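PDB 1X3L: glycerate 2-kinase from Pyrococcus horikoshii, which catalyses the ATP-dependent phosphorylation of D-glycerate to 2-phosphoglycerate, using magnesium as cofactor and accepting several other phosphate donors. Local coordinates for residues A[200-205]-A[209-214]. Sequence-based numbering, arbitrary orientation.
Sequences DNLEAI and PTVKDP
Val211 turns CG1 opposite its own carbonyl carbon (chi1 -65°) and tucks CG2 between its backbone N and C, placing both methyls against one side of the backbone turn at Leu202 and Glu203. CG1 lies 3.9 Å from CB of Leu202, with the leucine CD1 also near, and the two side chains cross at about a right angle. CG2 faces backbone instead, resting 3.8 Å from O of Leu202 and against CA of Glu203. Glu203 reaches residues 212-214 by its length: chi1 of -83° followed by an extended chi2 of 180° carries CG to 3.7 Å from the carbonyl O of Lys212. Its carboxylate ends beside the CD edge of the Pro214 ring, where CD is 3.9 Å from OE2 and 4.0 Å from OE1, almost evenly spaced between the oxygens. At the closed end of the loop, CD of Pro209 sits 3.8 Å from O of Ile205.

The case illustrates how a long connection between a parallel strand, 188-194, and the following helix, 217-226, can fold back on itself by van der Waals packing. Several polar groups bond outside the contact: Lys212 pairs with Asp256 in a salt bridge, Thr210 bonds to Asn262, and Lys171 to O of Glu203. Leu202 and Ile205 also pack on Ile193 of the central sheet. With OE1 of Glu203 5.2 Å from OD1 of Asp213, the like charges probably repel mildly; the contact itself is van der Waals packing, much of it carbon against oxygen, with one apolar side-chain pair, and bonds to surrounding residues hold both segments.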
loop_
_atom_site.group_PDB
_atom_site.type_symbol
_atom_site.label_atom_id
_atom_site.label_comp_id
_atom_site.label_asym_id
_atom_site.label_seq_id
_atom_site.Cartn_x
_atom_site.Cartn_y
_atom_site.Cartn_z
ATOM N N ASP A 200 -0.866 0.167 -7.936
ATOM C CA ASP A 200 -0.092 1.358 -7.588
ATOM C C ASP A 200 -0.454 2.674 -8.277
ATOM O O ASP A 200 0.429 3.435 -8.677
ATOM C CB ASP A 200 1.402 1.085 -7.797
ATOM C CG ASP A 200 1.902 -0.078 -6.961
ATOM O OD1 ASP A 200 1.373 -0.272 -5.846
ATOM O OD2 ASP A 200 2.830 -0.789 -7.414
ATOM N N ASN A 201 -1.748 2.948 -8.409
ATOM C CA ASN A 201 -2.198 4.196 -9.013
ATOM C C ASN A 201 -2.010 5.293 -7.963
ATOM O O ASN A 201 -2.707 5.326 -6.948
ATOM C CB ASN A 201 -3.667 4.078 -9.426
ATOM C CG ASN A 201 -4.266 5.405 -9.849
ATOM O OD1 ASN A 201 -3.589 6.254 -10.432
ATOM N ND2 ASN A 201 -5.550 5.583 -9.568
ATOM N N LEU A 202 -1.056 6.182 -8.216
ATOM C CA LEU A 202 -0.731 7.263 -7.291
ATOM C C LEU A 202 -1.847 8.282 -7.056
ATOM O O LEU A 202 -1.898 8.922 -6.004
ATOM C CB LEU A 202 0.534 7.979 -7.771
ATOM C CG LEU A 202 1.771 7.090 -7.981
ATOM C CD1 LEU A 202 2.941 7.930 -8.478
ATOM C CD2 LEU A 202 2.136 6.390 -6.673
ATOM N N GLU A 203 -2.735 8.436 -8.033
ATOM C CA GLU A 203 -3.838 9.388 -7.920
ATOM C C GLU A 203 -4.734 9.117 -6.724
ATOM O O GLU A 203 -5.330 10.038 -6.167
ATOM C CB GLU A 203 -4.695 9.372 -9.192
ATOM C CG GLU A 203 -4.157 10.229 -10.321
ATOM C CD GLU A 203 -5.034 10.185 -11.565
ATOM O OE1 GLU A 203 -6.277 10.156 -11.423
ATOM O OE2 GLU A 203 -4.482 10.193 -12.687
ATOM N N ALA A 204 -4.815 7.853 -6.328
ATOM C CA ALA A 204 -5.661 7.436 -5.219
ATOM C C ALA A 204 -5.015 7.536 -3.844
ATOM O O ALA A 204 -5.691 7.864 -2.865
ATOM C CB ALA A 204 -6.143 6.000 -5.455
ATOM N N ILE A 205 -3.718 7.252 -3.762
ATOM C CA ILE A 205 -3.012 7.291 -2.482
ATOM C C ILE A 205 -3.019 8.678 -1.830
ATOM O O ILE A 205 -2.441 9.631 -2.356
ATOM C CB ILE A 205 -1.557 6.796 -2.642
ATOM C CG1 ILE A 205 -1.561 5.363 -3.194
ATOM C CG2 ILE A 205 -0.845 6.839 -1.301
ATOM C CD1 ILE A 205 -0.180 4.788 -3.433
ATOM N N PRO A 209 -1.843 14.231 -3.422
ATOM C CA PRO A 209 -1.506 15.629 -3.146
ATOM C C PRO A 209 -0.312 16.147 -3.958
ATOM O O PRO A 209 -0.116 17.358 -4.067
ATOM C CB PRO A 209 -1.235 15.625 -1.638
ATOM C CG PRO A 209 -0.664 14.250 -1.412
ATOM C CD PRO A 209 -1.593 13.382 -2.240
ATOM N N THR A 210 0.479 15.238 -4.528
ATOM C CA THR A 210 1.646 15.637 -5.323
ATOM C C THR A 210 1.636 15.098 -6.762
ATOM O O THR A 210 2.646 15.170 -7.467
ATOM C CB THR A 210 2.976 15.186 -4.658
ATOM O OG1 THR A 210 3.091 13.758 -4.729
ATOM C CG2 THR A 210 3.019 15.616 -3.200
ATOM N N VAL A 211 0.505 14.552 -7.197
ATOM C CA VAL A 211 0.407 14.039 -8.557
ATOM C C VAL A 211 -0.696 14.763 -9.314
ATOM O O VAL A 211 -1.613 15.330 -8.716
ATOM C CB VAL A 211 0.113 12.517 -8.584
ATOM C CG1 VAL A 211 1.286 11.750 -7.982
ATOM C CG2 VAL A 211 -1.165 12.221 -7.828
ATOM N N LYS A 212 -0.608 14.742 -10.636
ATOM C CA LYS A 212 -1.605 15.409 -11.457
ATOM C C LYS A 212 -3.003 14.868 -11.211
ATOM O O LYS A 212 -3.177 13.725 -10.791
ATOM C CB LYS A 212 -1.258 15.264 -12.942
ATOM C CG LYS A 212 0.059 15.919 -13.338
ATOM C CD LYS A 212 0.229 15.970 -14.855
ATOM C CE LYS A 212 0.362 14.578 -15.456
ATOM N NZ LYS A 212 1.536 13.850 -14.889
ATOM N N ASP A 213 -3.992 15.718 -11.459
ATOM C CA ASP A 213 -5.399 15.363 -11.325
ATOM C C ASP A 213 -6.108 15.909 -12.561
ATOM O O ASP A 213 -6.363 17.109 -12.668
ATOM C CB ASP A 213 -6.020 15.974 -10.069
ATOM C CG ASP A 213 -7.540 15.913 -10.091
ATOM O OD1 ASP A 213 -8.088 14.970 -10.704
ATOM O OD2 ASP A 213 -8.194 16.798 -9.495
ATOM N N PRO A 214 -6.424 15.026 -13.520
ATOM C CA PRO A 214 -7.103 15.420 -14.756
ATOM C C PRO A 214 -8.548 15.886 -14.586
ATOM O O PRO A 214 -9.069 16.587 -15.448
ATOM C CB PRO A 214 -6.990 14.165 -15.622
ATOM C CG PRO A 214 -7.053 13.071 -14.611
ATOM C CD PRO A 214 -6.130 13.581 -13.520
#